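Local coordinates for protein beta-agarase AgaA (Microbulbifer thermotolerans, PDB 3WZ1) that cleaves the beta-1,4-galactosidic linkages of agarose from within the chain, through its GH16 catalytic domain, to give mainly neoagarotetraose, at residues Ala3-Val8 and Arg270-Val275; Phe29-Glu32 and Lys38-Arg41; Ser78-Lys81 and Gln86-Leu89. All blocks are in the same frame, centred on the assembly; numbering follows the deposited sequence. Where two conformers were deposited one is given.

Contact 1 of 3, residues Ala3-Val8 and Arg270-Val275; sequences ADWDGV and RFYKPV. With NA (sodium ion), chain B.
Arg270 reaches from its strand to the N-terminal loop and grips the carbonyl oxygen of Val8 end-on with two nitrogens: NH1 lies 2.9 Å from Val8 O, NH2 lies 3.0 Å from the same Val8 O. The oxygen sits in the guanidinium plane, but only NH1 lies in the carbonyl plane; NH2 comes from above it. NH1 also donates to the hydroxyl of Tyr272 (Arg270 NH1 to Tyr272 OH 2.9 Å), tilted from the guanidinium plane, while NE is taken by a salt bridge to Glu105, which probably balances the buried charge. Arginine suits this place because its long aliphatic part packs as well as its head bonds. With CG between the backbone N and the carbonyl carbon (chi1 68°) and the chain extended from there to NE, it runs along the Trp5 indole; CB makes a CH-pi contact 4.1 Å from the centroid of the six-membered Trp5 ring. Ala3 CB packs on the opposite face of the indole. A leucine in place of Arg270 would probably cost Val8 O its two guanidinium donors and the Glu105 carboxylate this salt-bridge partner. The loop folds through two overlapping beta turns, type I from Ala3 to Asp6 and type II from Trp5 to Val8, and Asp6 OD2 accepts from Ala3 N at 2.9 Å. Asp4 OD2 binds a sodium ion at 2.3 Å, a site it shares with Asp28, Gly72 and Asp267. The contact thus ties the N-terminal loop to strand 264-276 of the jelly roll, which is flanked here by strands 18-22 and 102-109.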
loop_
_atom_site.group_PDB
_atom_site.type_symbol
_atom_site.label_atom_id
_atom_site.label_comp_id
_atom_site.label_asym_id
_atom_site.label_seq_id
_atom_site.Cartn_x
_atom_site.Cartn_y
_atom_site.Cartn_z
ATOM N N ALA A 3 18.630 11.905 -1.738
ATOM C CA ALA A 3 17.436 11.140 -1.346
ATOM C C ALA A 3 17.810 9.699 -1.064
ATOM O O ALA A 3 18.794 9.159 -1.590
ATOM C CB ALA A 3 16.369 11.187 -2.429
ATOM N N ASP A 4 17.013 9.045 -0.229
ATOM C CA ASP A 4 17.284 7.663 0.121
ATOM C C ASP A 4 17.287 6.712 -1.062
ATOM O O ASP A 4 17.933 5.688 -1.006
ATOM C CB ASP A 4 16.301 7.157 1.174
ATOM C CG ASP A 4 16.519 7.760 2.551
ATOM O OD1 ASP A 4 17.635 8.252 2.853
ATOM O OD2 ASP A 4 15.557 7.721 3.365
ATOM N N TRP A 5 16.540 7.041 -2.118
ATOM C CA TRP A 5 16.439 6.213 -3.334
ATOM C C TRP A 5 17.480 6.565 -4.408
ATOM O O TRP A 5 17.409 6.059 -5.518
ATOM C CB TRP A 5 15.027 6.324 -3.952
ATOM C CG TRP A 5 14.637 7.740 -4.232
ATOM C CD1 TRP A 5 15.150 8.564 -5.202
ATOM C CD2 TRP A 5 13.664 8.526 -3.522
ATOM N NE1 TRP A 5 14.590 9.799 -5.116
ATOM C CE2 TRP A 5 13.656 9.804 -4.108
ATOM C CE3 TRP A 5 12.795 8.269 -2.445
ATOM C CZ2 TRP A 5 12.830 10.832 -3.647
ATOM C CZ3 TRP A 5 11.976 9.293 -2.000
ATOM C CH2 TRP A 5 11.998 10.545 -2.596
ATOM N N ASP A 6 18.423 7.457 -4.097
ATOM C CA ASP A 6 19.423 7.872 -5.092
ATOM C C ASP A 6 20.199 6.649 -5.555
ATOM O O ASP A 6 20.721 5.872 -4.741
ATOM C CB ASP A 6 20.404 8.911 -4.527
ATOM C CG ASP A 6 19.823 10.339 -4.453
ATOM O OD1 ASP A 6 18.720 10.657 -4.972
ATOM O OD2 ASP A 6 20.503 11.191 -3.833
ATOM N N GLY A 7 20.263 6.481 -6.869
ATOM C CA GLY A 7 20.956 5.347 -7.471
ATOM C C GLY A 7 20.128 4.104 -7.628
ATOM O O GLY A 7 20.592 3.132 -8.232
ATOM N N VAL A 8 18.908 4.098 -7.092
ATOM C CA VAL A 8 18.034 2.928 -7.202
ATOM C C VAL A 8 17.156 3.110 -8.436
ATOM O O VAL A 8 16.253 3.950 -8.455
ATOM C CB VAL A 8 17.185 2.710 -5.914
ATOM C CG1 VAL A 8 16.319 1.468 -6.015
ATOM C CG2 VAL A 8 18.090 2.694 -4.682
ATOM N N ARG A 270 7.918 6.782 -3.531
ATOM C CA ARG A 270 8.340 7.623 -4.626
ATOM C C ARG A 270 7.484 7.330 -5.841
ATOM O O ARG A 270 6.963 6.207 -6.029
ATOM C CB ARG A 270 9.833 7.456 -4.916
ATOM C CG ARG A 270 10.260 6.117 -5.486
ATOM C CD ARG A 270 11.780 6.054 -5.698
ATOM N NE ARG A 270 12.176 4.779 -6.279
ATOM C CZ ARG A 270 13.291 4.547 -6.980
ATOM N NH1 ARG A 270 14.126 5.538 -7.281
ATOM N NH2 ARG A 270 13.543 3.307 -7.389
ATOM N N PHE A 271 7.370 8.348 -6.675
ATOM C CA PHE A 271 6.465 8.323 -7.796
ATOM C C PHE A 271 7.159 8.990 -8.957
ATOM O O PHE A 271 7.776 10.043 -8.767
ATOM C CB PHE A 271 5.178 9.086 -7.445
ATOM C CG PHE A 271 4.589 8.706 -6.118
ATOM C CD1 PHE A 271 5.000 9.336 -4.969
ATOM C CD2 PHE A 271 3.635 7.708 -6.023
ATOM C CE1 PHE A 271 4.483 8.965 -3.731
ATOM C CE2 PHE A 271 3.112 7.344 -4.794
ATOM C CZ PHE A 271 3.532 7.971 -3.664
ATOM N N TYR A 272 7.057 8.402 -10.152
ATOM C CA TYR A 272 7.671 9.004 -11.348
ATOM C C TYR A 272 6.690 9.052 -12.496
ATOM O O TYR A 272 5.896 8.119 -12.692
ATOM C CB TYR A 272 8.913 8.208 -11.804
ATOM C CG TYR A 272 10.077 8.214 -10.834
ATOM C CD1 TYR A 272 10.130 7.314 -9.789
ATOM C CD2 TYR A 272 11.134 9.134 -10.959
ATOM C CE1 TYR A 272 11.177 7.316 -8.890
ATOM C CE2 TYR A 272 12.183 9.131 -10.058
ATOM C CZ TYR A 272 12.202 8.216 -9.031
ATOM O OH TYR A 272 13.268 8.223 -8.132
ATOM N N LYS A 273 6.812 10.122 -13.285
ATOM C CA LYS A 273 6.020 10.326 -14.479
ATOM C C LYS A 273 6.924 10.202 -15.698
ATOM O O LYS A 273 8.034 10.722 -15.688
ATOM C CB LYS A 273 5.412 11.718 -14.463
ATOM C CG LYS A 273 4.539 11.981 -13.256
ATOM C CD LYS A 273 3.235 11.219 -13.324
ATOM C CE LYS A 273 2.287 11.744 -14.390
ATOM N NZ LYS A 273 0.986 11.007 -14.378
ATOM N N PRO A 274 6.452 9.519 -16.740
ATOM C CA PRO A 274 7.270 9.420 -17.940
ATOM C C PRO A 274 7.084 10.689 -18.778
ATOM O O PRO A 274 5.944 11.093 -19.062
ATOM C CB PRO A 274 6.717 8.165 -18.620
ATOM C CG PRO A 274 5.271 8.159 -18.261
ATOM C CD PRO A 274 5.180 8.782 -16.880
ATOM N N VAL A 275 8.197 11.334 -19.135
ATOM C CA VAL A 275 8.178 12.603 -19.843
ATOM C C VAL A 275 9.205 12.570 -20.970
ATOM O O VAL A 275 10.186 11.849 -20.893
ATOM C CB VAL A 275 8.446 13.790 -18.909
ATOM C CG1 VAL A 275 7.421 13.820 -17.770
ATOM C CG2 VAL A 275 9.862 13.749 -18.362
HETATM NA NA NA B . 13.719 7.045 4.509
#

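Contact 2 of 3, residues Phe29-Glu32 and Lys38-Arg41; sequences FNYE and KSTR
Tyr31 turns one face of its ring to the aliphatic part of Arg41, whose CG makes a CH-pi contact 3.7 Å from the Tyr31 ring centroid, close to the ring normal. The arginine then folds back over the tyrosine: CG stands anti to the backbone N (chi1 177°), and bends at chi2 and chi3 bring the guanidinium round until one of its faces lies over Tyr31 CD1, with NH1 3.6 Å from that CD1. Ring and guanidinium planes are 46° apart, so the two groups lean together without stacking flat. NH2 comes within 3.6 Å of Asn30 O without forming a hydrogen bond to it. An arginine serves well at such an exposed place, since its methylenes can shield a ring while its charged head remains near the surface. Near the CD2 side of the ring, Ser39 OG approaches Tyr31 CD2 obliquely at 3.6 Å, and Ser39 CB packs 3.4 Å from Glu32 O.

The groups that hold these partners lie one shell further out. Ser39 occupies the N-cap position of the short helix 40-45, weakly bonded at its start, and its OG accepts from the backbone N of Phe42; serine is apt because its short side chain can turn its hydroxyl to an amide of the first turn that no helix carbonyl serves. Tyr31 OH is hydrogen-bonded to Asp27 OD2, which fixes the far end of the ring. The Glu32 carboxylate is hydrogen-bonded to Ser70 OG and Gly71 N. No hydrogen bond joins the two segments directly, so this is side-chain packing between the loop that follows strand 18-22 and the first turn of helix 40-45, with Val69 of strand 67-70 also touching Tyr31.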
loop_
_atom_site.group_PDB
_atom_site.type_symbol
_atom_site.label_atom_id
_atom_site.label_comp_id
_atom_site.label_asym_id
_atom_site.label_seq_id
_atom_site.Cartn_x
_atom_site.Cartn_y
_atom_site.Cartn_z
ATOM N N PHE A 29 11.050 10.603 4.052
ATOM C CA PHE A 29 10.743 10.599 5.483
ATOM C C PHE A 29 11.951 10.906 6.365
ATOM O O PHE A 29 12.082 10.391 7.471
ATOM C CB PHE A 29 10.061 9.270 5.871
ATOM C CG PHE A 29 8.752 9.055 5.158
ATOM C CD1 PHE A 29 7.678 9.905 5.383
ATOM C CD2 PHE A 29 8.598 8.020 4.234
ATOM C CE1 PHE A 29 6.499 9.738 4.706
ATOM C CE2 PHE A 29 7.413 7.848 3.555
ATOM C CZ PHE A 29 6.359 8.708 3.803
ATOM N N ASN A 30 12.800 11.799 5.884
ATOM C CA ASN A 30 13.950 12.250 6.656
ATOM C C ASN A 30 13.639 13.557 7.379
ATOM O O ASN A 30 14.225 14.624 7.130
ATOM C CB ASN A 30 15.189 12.334 5.767
ATOM C CG ASN A 30 15.706 10.971 5.403
ATOM O OD1 ASN A 30 15.767 10.617 4.233
ATOM N ND2 ASN A 30 16.055 10.189 6.400
ATOM N N TYR A 31 12.672 13.452 8.270
ATOM C CA TYR A 31 12.269 14.554 9.141
ATOM C C TYR A 31 11.595 13.955 10.356
ATOM O O TYR A 31 11.284 12.752 10.388
ATOM C CB TYR A 31 11.332 15.536 8.435
ATOM C CG TYR A 31 10.129 14.915 7.734
ATOM C CD1 TYR A 31 10.217 14.476 6.417
ATOM C CD2 TYR A 31 8.899 14.816 8.385
ATOM C CE1 TYR A 31 9.130 13.915 5.788
ATOM C CE2 TYR A 31 7.801 14.278 7.759
ATOM C CZ TYR A 31 7.914 13.825 6.457
ATOM O OH TYR A 31 6.803 13.285 5.815
ATOM N N GLU A 32 11.361 14.789 11.364
ATOM C CA GLU A 32 10.732 14.337 12.599
ATOM C C GLU A 32 9.297 14.877 12.628
ATOM O O GLU A 32 9.082 16.089 12.606
ATOM C CB GLU A 32 11.549 14.806 13.811
ATOM C CG GLU A 32 12.931 14.175 13.885
ATOM C CD GLU A 32 12.886 12.665 14.061
ATOM O OE1 GLU A 32 12.112 12.188 14.919
ATOM O OE2 GLU A 32 13.632 11.947 13.337
ATOM N N LYS A 38 2.355 15.949 14.261
ATOM C CA LYS A 38 3.172 15.744 13.068
ATOM C C LYS A 38 4.177 16.893 12.869
ATOM O O LYS A 38 4.858 17.277 13.817
ATOM C CB LYS A 38 2.276 15.486 11.848
ATOM C CG LYS A 38 1.381 14.256 11.961
ATOM C CD LYS A 38 2.206 12.979 12.076
ATOM C CE LYS A 38 1.354 11.731 11.870
ATOM N NZ LYS A 38 0.381 11.517 12.990
ATOM N N SER A 39 4.290 17.417 11.654
ATOM C CA SER A 39 5.245 18.480 11.347
ATOM C C SER A 39 4.818 19.240 10.108
ATOM O O SER A 39 3.979 18.781 9.331
ATOM C CB SER A 39 6.639 17.909 11.157
ATOM O OG SER A 39 6.774 17.350 9.861
ATOM N N THR A 40 5.405 20.422 9.914
ATOM C CA THR A 40 5.091 21.208 8.735
ATOM C C THR A 40 5.400 20.400 7.463
ATOM O O THR A 40 4.596 20.361 6.535
ATOM C CB THR A 40 5.868 22.530 8.741
ATOM O OG1 THR A 40 5.591 23.214 9.973
ATOM C CG2 THR A 40 5.456 23.388 7.588
ATOM N N ARG A 41 6.551 19.738 7.441
ATOM C CA ARG A 41 6.945 18.967 6.255
ATOM C C ARG A 41 5.966 17.818 6.004
ATOM O O ARG A 41 5.614 17.541 4.858
ATOM C CB ARG A 41 8.363 18.423 6.410
ATOM C CG ARG A 41 8.812 17.548 5.242
ATOM C CD ARG A 41 9.858 18.230 4.385
ATOM N NE ARG A 41 11.095 18.355 5.157
ATOM C CZ ARG A 41 12.162 17.563 5.052
ATOM N NH1 ARG A 41 12.198 16.557 4.176
ATOM N NH2 ARG A 41 13.220 17.796 5.829
#

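Contact 3 of 3, residues Ser78-Lys81 and Gln86-Leu89; sequences SGRK and QVYL
Lys81 lays its aliphatic chain over one face of the Tyr88 ring, in the beta hairpin of strands 73-80 and 87-94 within the GH16 beta-jelly roll. Its CB sits over the ring centre, a CH-pi contact 3.9 Å from the Tyr88 centroid, and CG continues outward to 3.6 Å from Tyr88 CZ. CG is anti to the backbone N (chi1 171°) and the chain stays extended beyond it, carrying NZ past the hydroxyl to a salt bridge with Glu61. Lysine thus suits both needs, apolar methylenes for the ring and a charge for the glutamate. Tyr88 also meets His63 edge-to-face.

The backbones pair in antiparallel fashion. Gly79 and Tyr88 form the hydrogen-bonded pair, with Gly79 N to Tyr88 O at 3.0 Å and Tyr88 N to Gly79 O at 2.8 Å; Ser78 with Leu89 and Arg80 with Val87 are the non-hydrogen-bonded pairs on either side of it. Glycine brings no side chain to the face that bears Tyr88. On the other face Ser78 CB meets Leu89 CD2 at 3.4 Å, a tight fit, with Met238 touching both residues, while Ser78 OG turns to Asn262 O.

Arg80 bends at chi2 and chi3 to bring its guanidinium beside Val87, and its NE makes a salt bridge to Asp253. Its NH1 reaches Gln86 O at 3.2 Å, 71° out of the carbonyl plane, while Lys81 N comes to the same Gln86 O from the opposite face, at 3.1 Å.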
loop_
_atom_site.group_PDB
_atom_site.type_symbol
_atom_site.label_atom_id
_atom_site.label_comp_id
_atom_site.label_asym_id
_atom_site.label_seq_id
_atom_site.Cartn_x
_atom_site.Cartn_y
_atom_site.Cartn_z
ATOM N N SER A 78 0.196 0.080 15.814
ATOM C CA SER A 78 -1.041 -0.594 16.159
ATOM C C SER A 78 -1.153 -0.684 17.674
ATOM O O SER A 78 -0.146 -0.696 18.399
ATOM C CB SER A 78 -1.102 -1.985 15.538
ATOM O OG SER A 78 -0.025 -2.805 15.958
ATOM N N GLY A 79 -2.388 -0.756 18.149
ATOM C CA GLY A 79 -2.647 -0.971 19.573
ATOM C C GLY A 79 -4.080 -1.352 19.803
ATOM O O GLY A 79 -4.932 -1.124 18.949
ATOM N N ARG A 80 -4.346 -1.956 20.954
ATOM C CA ARG A 80 -5.711 -2.294 21.327
ATOM C C ARG A 80 -6.450 -1.019 21.713
ATOM O O ARG A 80 -5.908 -0.181 22.462
ATOM C CB ARG A 80 -5.725 -3.258 22.506
ATOM C CG ARG A 80 -7.128 -3.602 23.011
ATOM C CD ARG A 80 -7.941 -4.373 21.997
ATOM N NE ARG A 80 -7.388 -5.700 21.784
ATOM C CZ ARG A 80 -7.418 -6.377 20.642
ATOM N NH1 ARG A 80 -7.996 -5.881 19.541
ATOM N NH2 ARG A 80 -6.859 -7.586 20.595
ATOM N N LYS A 81 -7.673 -0.870 21.209
ATOM C CA LYS A 81 -8.551 0.199 21.684
ATOM C C LYS A 81 -9.091 -0.259 23.037
ATOM O O LYS A 81 -9.779 -1.289 23.095
ATOM C CB LYS A 81 -9.669 0.461 20.674
ATOM C CG LYS A 81 -10.734 1.414 21.195
ATOM C CD LYS A 81 -11.767 1.746 20.144
ATOM C CE LYS A 81 -12.771 2.784 20.651
ATOM N NZ LYS A 81 -13.863 2.922 19.650
ATOM N N GLN A 86 -11.530 -3.666 19.220
ATOM C CA GLN A 86 -11.057 -2.896 18.067
ATOM C C GLN A 86 -9.544 -2.682 18.145
ATOM O O GLN A 86 -8.940 -2.813 19.210
ATOM C CB GLN A 86 -11.764 -1.531 17.971
ATOM C CG GLN A 86 -13.288 -1.613 17.910
ATOM C CD GLN A 86 -13.811 -2.034 16.553
ATOM O OE1 GLN A 86 -14.182 -3.191 16.346
ATOM N NE2 GLN A 86 -13.835 -1.099 15.615
ATOM N N VAL A 87 -8.964 -2.343 17.000
ATOM C CA VAL A 87 -7.528 -2.144 16.840
ATOM C C VAL A 87 -7.294 -0.755 16.276
ATOM O O VAL A 87 -7.716 -0.440 15.168
ATOM C CB VAL A 87 -6.943 -3.189 15.870
ATOM C CG1 VAL A 87 -5.437 -3.064 15.817
ATOM C CG2 VAL A 87 -7.385 -4.612 16.238
ATOM N N TYR A 88 -6.639 0.088 17.061
ATOM C CA TYR A 88 -6.172 1.361 16.570
ATOM C C TYR A 88 -4.990 1.141 15.637
ATOM O O TYR A 88 -4.055 0.423 15.986
ATOM C CB TYR A 88 -5.744 2.274 17.726
ATOM C CG TYR A 88 -6.849 2.910 18.551
ATOM C CD1 TYR A 88 -8.023 3.360 17.969
ATOM C CD2 TYR A 88 -6.645 3.142 19.905
ATOM C CE1 TYR A 88 -9.006 3.987 18.734
ATOM C CE2 TYR A 88 -7.612 3.769 20.677
ATOM C CZ TYR A 88 -8.783 4.185 20.069
ATOM O OH TYR A 88 -9.757 4.837 20.816
ATOM N N LEU A 89 -5.066 1.738 14.452
ATOM C CA LEU A 89 -4.040 1.569 13.408
ATOM C C LEU A 89 -3.672 2.882 12.743
ATOM O O LEU A 89 -4.530 3.754 12.526
ATOM C CB LEU A 89 -4.520 0.585 12.322
ATOM C CG LEU A 89 -4.828 -0.830 12.790
ATOM C CD1 LEU A 89 -5.423 -1.656 11.665
ATOM C CD2 LEU A 89 -3.562 -1.489 13.313
#

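Contacts 1 and 2 meet beside a bound sodium ion. Asp4 of contact 1 binds the ion, Asn30 of contact 2 has its side chain about 4 Å from it, and the two residues pack together although the contact centres are 20 Å apart. Contact 3 stands apart: its nearest atoms are about 9 Å from those of contact 2 and about 19 Å from those of contact 1. Even so, strands 73-80 and 264-276 are sheet neighbours, which links contact 3 to contact 1. Of contact 3, the Leu89 side chain lies about 12 Å from that of Glu134, the predicted proton donor, too far to touch it.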